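Local atomic coordinates of adhesin (Neisseria meningitidis, PDB entry 5MY7), a protein that inhibits lysozyme and probably also acts as an adhesin, which probably helps the bacterium to withstand host defences. Residues G85-M97 and P106-F118. Residues are numbered along the deposited sequence; the frame is centred on the assembly and turned at random.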
loop_
_atom_site.group_PDB
_atom_site.type_symbol
_atom_site.label_atom_id
_atom_site.label_comp_id
_atom_site.label_asym_id
_atom_site.label_seq_id
_atom_site.Cartn_x
_atom_site.Cartn_y
_atom_site.Cartn_z
ATOM N N GLY A 85 6.989 -2.581 -2.616
ATOM C CA GLY A 85 8.017 -1.641 -3.075
ATOM C C GLY A 85 9.416 -2.183 -2.911
ATOM O O GLY A 85 9.619 -3.234 -2.313
ATOM N N LYS A 86 10.356 -1.455 -3.490
ATOM C CA LYS A 86 11.767 -1.843 -3.540
ATOM C C LYS A 86 12.667 -0.708 -3.022
ATOM O O LYS A 86 12.237 0.447 -2.996
ATOM C CB LYS A 86 12.153 -2.329 -4.952
ATOM C CG LYS A 86 12.174 -1.293 -6.060
ATOM C CD LYS A 86 12.300 -1.937 -7.469
ATOM C CE LYS A 86 11.697 -1.078 -8.588
ATOM N NZ LYS A 86 12.164 0.347 -8.600
ATOM N N GLU A 87 13.920 -1.032 -2.656
ATOM C CA GLU A 87 14.847 0.001 -2.165
ATOM C C GLU A 87 15.041 1.058 -3.207
ATOM O O GLU A 87 15.347 0.746 -4.366
ATOM C CB GLU A 87 16.236 -0.558 -1.801
ATOM C CG GLU A 87 17.268 0.516 -1.299
ATOM C CD GLU A 87 16.805 1.397 -0.100
ATOM O OE1 GLU A 87 16.197 0.807 0.736
ATOM O OE2 GLU A 87 17.062 2.662 0.088
ATOM N N GLY A 88 14.892 2.308 -2.797
ATOM C CA GLY A 88 14.957 3.448 -3.719
ATOM C C GLY A 88 13.662 3.987 -4.275
ATOM O O GLY A 88 13.653 5.077 -4.889
ATOM N N GLY A 89 12.592 3.223 -4.106
ATOM C CA GLY A 89 11.265 3.639 -4.468
ATOM C C GLY A 89 10.383 3.962 -3.241
ATOM O O GLY A 89 10.785 3.915 -2.064
ATOM N N TYR A 90 9.123 4.259 -3.539
ATOM C CA TYR A 90 8.095 4.375 -2.493
ATOM C C TYR A 90 7.832 2.986 -1.895
ATOM O O TYR A 90 7.841 1.961 -2.629
ATOM C CB TYR A 90 6.775 4.987 -3.046
ATOM C CG TYR A 90 6.876 6.495 -3.294
ATOM C CD1 TYR A 90 7.351 6.993 -4.510
ATOM C CD2 TYR A 90 6.449 7.408 -2.343
ATOM C CE1 TYR A 90 7.445 8.359 -4.728
ATOM C CE2 TYR A 90 6.535 8.780 -2.553
ATOM C CZ TYR A 90 7.034 9.254 -3.754
ATOM O OH TYR A 90 7.120 10.614 -3.994
ATOM N N VAL A 91 7.482 2.959 -0.595
ATOM C CA VAL A 91 7.198 1.703 0.115
ATOM C C VAL A 91 5.896 1.828 0.908
ATOM O O VAL A 91 5.757 2.742 1.768
ATOM C CB VAL A 91 8.377 1.322 1.060
ATOM C CG1 VAL A 91 8.043 0.078 1.898
ATOM C CG2 VAL A 91 9.658 1.077 0.243
ATOM N N LEU A 92 4.965 0.912 0.641
ATOM C CA LEU A 92 3.675 0.854 1.343
ATOM C C LEU A 92 3.672 -0.284 2.367
ATOM O O LEU A 92 4.007 -1.423 2.012
ATOM C CB LEU A 92 2.511 0.748 0.359
ATOM C CG LEU A 92 1.059 0.840 0.925
ATOM C CD1 LEU A 92 0.120 1.353 -0.161
ATOM C CD2 LEU A 92 0.482 -0.449 1.498
ATOM N N GLY A 93 3.277 0.015 3.613
ATOM C CA GLY A 93 3.122 -1.004 4.653
ATOM C C GLY A 93 1.674 -1.081 5.179
ATOM O O GLY A 93 0.995 -0.023 5.353
ATOM N N THR A 94 1.178 -2.304 5.332
ATOM C CA THR A 94 -0.200 -2.579 5.771
ATOM C C THR A 94 -0.275 -3.894 6.534
ATOM O O THR A 94 0.771 -4.459 6.881
ATOM C CB THR A 94 -1.175 -2.524 4.580
ATOM O OG1 THR A 94 -2.544 -2.517 5.067
ATOM C CG2 THR A 94 -0.964 -3.653 3.606
ATOM N N GLY A 95 -1.485 -4.338 6.870
ATOM C CA GLY A 95 -1.680 -5.628 7.500
ATOM C C GLY A 95 -1.692 -6.795 6.527
ATOM O O GLY A 95 -1.065 -6.768 5.450
ATOM N N VAL A 96 -2.335 -7.872 6.942
ATOM C CA VAL A 96 -2.517 -9.028 6.088
ATOM C C VAL A 96 -3.691 -8.737 5.133
ATOM O O VAL A 96 -4.763 -8.284 5.559
ATOM C CB VAL A 96 -2.711 -10.328 6.878
ATOM C CG1 VAL A 96 -2.754 -11.510 5.901
ATOM C CG2 VAL A 96 -1.564 -10.520 7.858
ATOM N N MET A 97 -3.452 -8.980 3.843
ATOM C CA MET A 97 -4.374 -8.598 2.751
ATOM C C MET A 97 -4.938 -9.823 2.057
ATOM O O MET A 97 -4.215 -10.547 1.407
ATOM C CB MET A 97 -3.617 -7.737 1.735
ATOM C CG MET A 97 -3.032 -6.465 2.310
ATOM S SD MET A 97 -4.279 -5.300 2.917
ATOM C CE MET A 97 -4.587 -4.296 1.479
ATOM N N PRO A 106 -5.342 -0.492 8.060
ATOM C CA PRO A 106 -4.686 0.813 7.938
ATOM C C PRO A 106 -3.465 0.716 7.004
ATOM O O PRO A 106 -2.940 -0.398 6.813
ATOM C CB PRO A 106 -4.259 1.115 9.369
ATOM C CG PRO A 106 -3.886 -0.270 9.905
ATOM C CD PRO A 106 -4.883 -1.232 9.259
ATOM N N ILE A 107 -2.980 1.840 6.469
ATOM C CA ILE A 107 -1.736 1.849 5.674
ATOM C C ILE A 107 -0.806 2.998 6.054
ATOM O O ILE A 107 -1.224 3.987 6.703
ATOM C CB ILE A 107 -1.979 1.874 4.127
ATOM C CG1 ILE A 107 -2.419 3.263 3.582
ATOM C CG2 ILE A 107 -2.913 0.771 3.672
ATOM C CD1 ILE A 107 -2.363 3.375 2.045
ATOM N N MET A 108 0.450 2.882 5.638
ATOM C CA MET A 108 1.406 4.011 5.596
ATOM C C MET A 108 2.224 3.933 4.329
ATOM O O MET A 108 2.391 2.813 3.779
ATOM C CB MET A 108 2.289 4.048 6.824
ATOM C CG MET A 108 3.164 2.786 6.983
ATOM S SD MET A 108 4.100 2.710 8.528
ATOM C CE MET A 108 2.985 2.696 9.880
ATOM N N ILE A 109 2.701 5.088 3.826
ATOM C CA ILE A 109 3.581 5.137 2.640
ATOM C C ILE A 109 4.789 6.015 2.974
ATOM O O ILE A 109 4.660 7.181 3.433
ATOM C CB ILE A 109 2.874 5.681 1.368
ATOM C CG1 ILE A 109 1.612 4.851 1.023
ATOM C CG2 ILE A 109 3.816 5.689 0.173
ATOM C CD1 ILE A 109 0.721 5.417 -0.080
ATOM N N THR A 110 5.993 5.436 2.717
ATOM C CA THR A 110 7.252 6.089 2.932
ATOM C C THR A 110 7.870 6.443 1.573
ATOM O O THR A 110 7.840 5.645 0.636
ATOM C CB THR A 110 8.199 5.173 3.764
ATOM O OG1 THR A 110 7.588 4.827 5.014
ATOM C CG2 THR A 110 9.494 5.879 4.063
ATOM N N ALA A 111 8.431 7.658 1.490
ATOM C CA ALA A 111 9.093 8.138 0.275
ATOM C C ALA A 111 10.528 7.574 0.141
ATOM O O ALA A 111 11.079 7.018 1.119
ATOM C CB ALA A 111 9.101 9.656 0.297
ATOM N N PRO A 112 11.151 7.720 -1.031
ATOM C CA PRO A 112 12.550 7.251 -1.210
ATOM C C PRO A 112 13.559 7.837 -0.211
ATOM O O PRO A 112 14.603 7.201 0.043
ATOM C CB PRO A 112 12.876 7.700 -2.624
ATOM C CG PRO A 112 11.578 7.653 -3.341
ATOM C CD PRO A 112 10.539 8.125 -2.311
ATOM N N ASP A 113 13.276 9.005 0.398
ATOM C CA ASP A 113 14.170 9.622 1.375
ATOM C C ASP A 113 13.958 9.100 2.814
ATOM O O ASP A 113 14.528 9.684 3.772
ATOM C CB ASP A 113 14.129 11.167 1.332
ATOM C CG ASP A 113 12.775 11.750 1.772
ATOM O OD1 ASP A 113 11.833 10.978 2.052
ATOM O OD2 ASP A 113 12.689 13.012 1.805
ATOM N N ASN A 114 13.060 8.105 2.952
ATOM C CA ASN A 114 12.725 7.494 4.260
ATOM C C ASN A 114 11.787 8.317 5.149
ATOM O O ASN A 114 11.532 7.915 6.310
ATOM C CB ASN A 114 14.002 7.055 5.099
ATOM C CG ASN A 114 13.670 6.011 6.182
ATOM O OD1 ASN A 114 13.043 4.970 5.859
ATOM N ND2 ASN A 114 14.088 6.260 7.460
ATOM N N GLN A 115 11.216 9.425 4.613
ATOM C CA GLN A 115 10.176 10.143 5.340
ATOM C C GLN A 115 8.771 9.537 5.074
ATOM O O GLN A 115 8.459 9.192 3.916
ATOM C CB GLN A 115 10.207 11.641 4.970
ATOM C CG GLN A 115 11.514 12.311 5.452
ATOM C CD GLN A 115 11.465 13.814 5.471
ATOM O OE1 GLN A 115 11.222 14.409 6.513
ATOM N NE2 GLN A 115 11.660 14.433 4.312
ATOM N N ILE A 116 7.981 9.390 6.143
ATOM C CA ILE A 116 6.655 8.847 6.045
ATOM C C ILE A 116 5.758 9.993 5.524
ATOM O O ILE A 116 5.488 10.939 6.219
ATOM C CB ILE A 116 6.112 8.228 7.342
ATOM C CG1 ILE A 116 7.122 7.229 7.952
ATOM C CG2 ILE A 116 4.803 7.530 7.081
ATOM C CD1 ILE A 116 6.892 6.866 9.432
ATOM N N VAL A 117 5.361 9.909 4.270
ATOM C CA VAL A 117 4.601 10.991 3.592
ATOM C C VAL A 117 3.085 10.755 3.593
ATOM O O VAL A 117 2.316 11.691 3.310
ATOM C CB VAL A 117 5.121 11.282 2.175
ATOM C CG1 VAL A 117 6.495 11.939 2.214
ATOM C CG2 VAL A 117 5.131 10.071 1.280
ATOM N N PHE A 118 2.622 9.543 3.893
ATOM C CA PHE A 118 1.206 9.267 4.179
ATOM C C PHE A 118 1.210 8.433 5.478
ATOM O O PHE A 118 1.639 7.242 5.465
ATOM C CB PHE A 118 0.538 8.504 3.019
ATOM C CG PHE A 118 0.441 9.328 1.728
ATOM C CD1 PHE A 118 1.502 9.359 0.823
ATOM C CD2 PHE A 118 -0.693 10.102 1.430
ATOM C CE1 PHE A 118 1.449 10.132 -0.325
ATOM C CE2 PHE A 118 -0.715 10.869 0.272
ATOM C CZ PHE A 118 0.336 10.891 -0.598
HETATM O O HOH W 1 5.940 2.583 4.743
#
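Tyr90 has CG anti to its own carbonyl carbon (chi1 -75°), which carries the ring to segment 106-118, where Pro112 covers one face. Leu92 has CG anti to the backbone N and packs against both Ile107 and Ile109. These side chains sit on two neighbouring antiparallel strands, 91-94 and 107-110, the central pair of the second four-stranded sheet of this small all-beta ACP-like domain. The hydrogen-bonded pairs are Val91 with Thr110 and Gly93 with Met108. Each has two backbone bonds, such as Thr110 N to Val91 O at 2.9 Å. Leu92 and Ile109 form the non-hydrogen-bonded pair between them.

Pro112 CD lies 3.8 Å from the centroid of the Tyr90 ring, 5° off the normal. This is a CH-pi contact centred on the face. Val117 CG2 comes to the ring edge, 4.3 Å from Tyr90 CE2. Val117 and Phe118 both face Ile109 in a classic beta bulge, and their two N-H groups share Ile109 O. Pro112 also begins the bend of a type I turn, Ala111 to Asn114, and its CB rests against Gly88 O.

On the face of Leu92 and Ile109, Leu92 CD1 touches Ile107 CD1 at 3.9 Å and Ile109 CG1 at 4.0 Å. Ala59 from strand 56-63 meets Leu92, and Val46 and Tyr48 from strand 43-50 meet Ile107, so this cluster joins the two sheets of the domain. On the face of Val91, Thr110 and Met108 a water donates to Val91 O and also hydrogen-bonds Thr110 OG1. This gives Val91 O a second partner besides Thr110 N.

At the far end of the pair a side chain continues the ladder. Thr94 OG1 donates to Pro106 O at 2.8 Å, tilted 31° from the carbonyl plane.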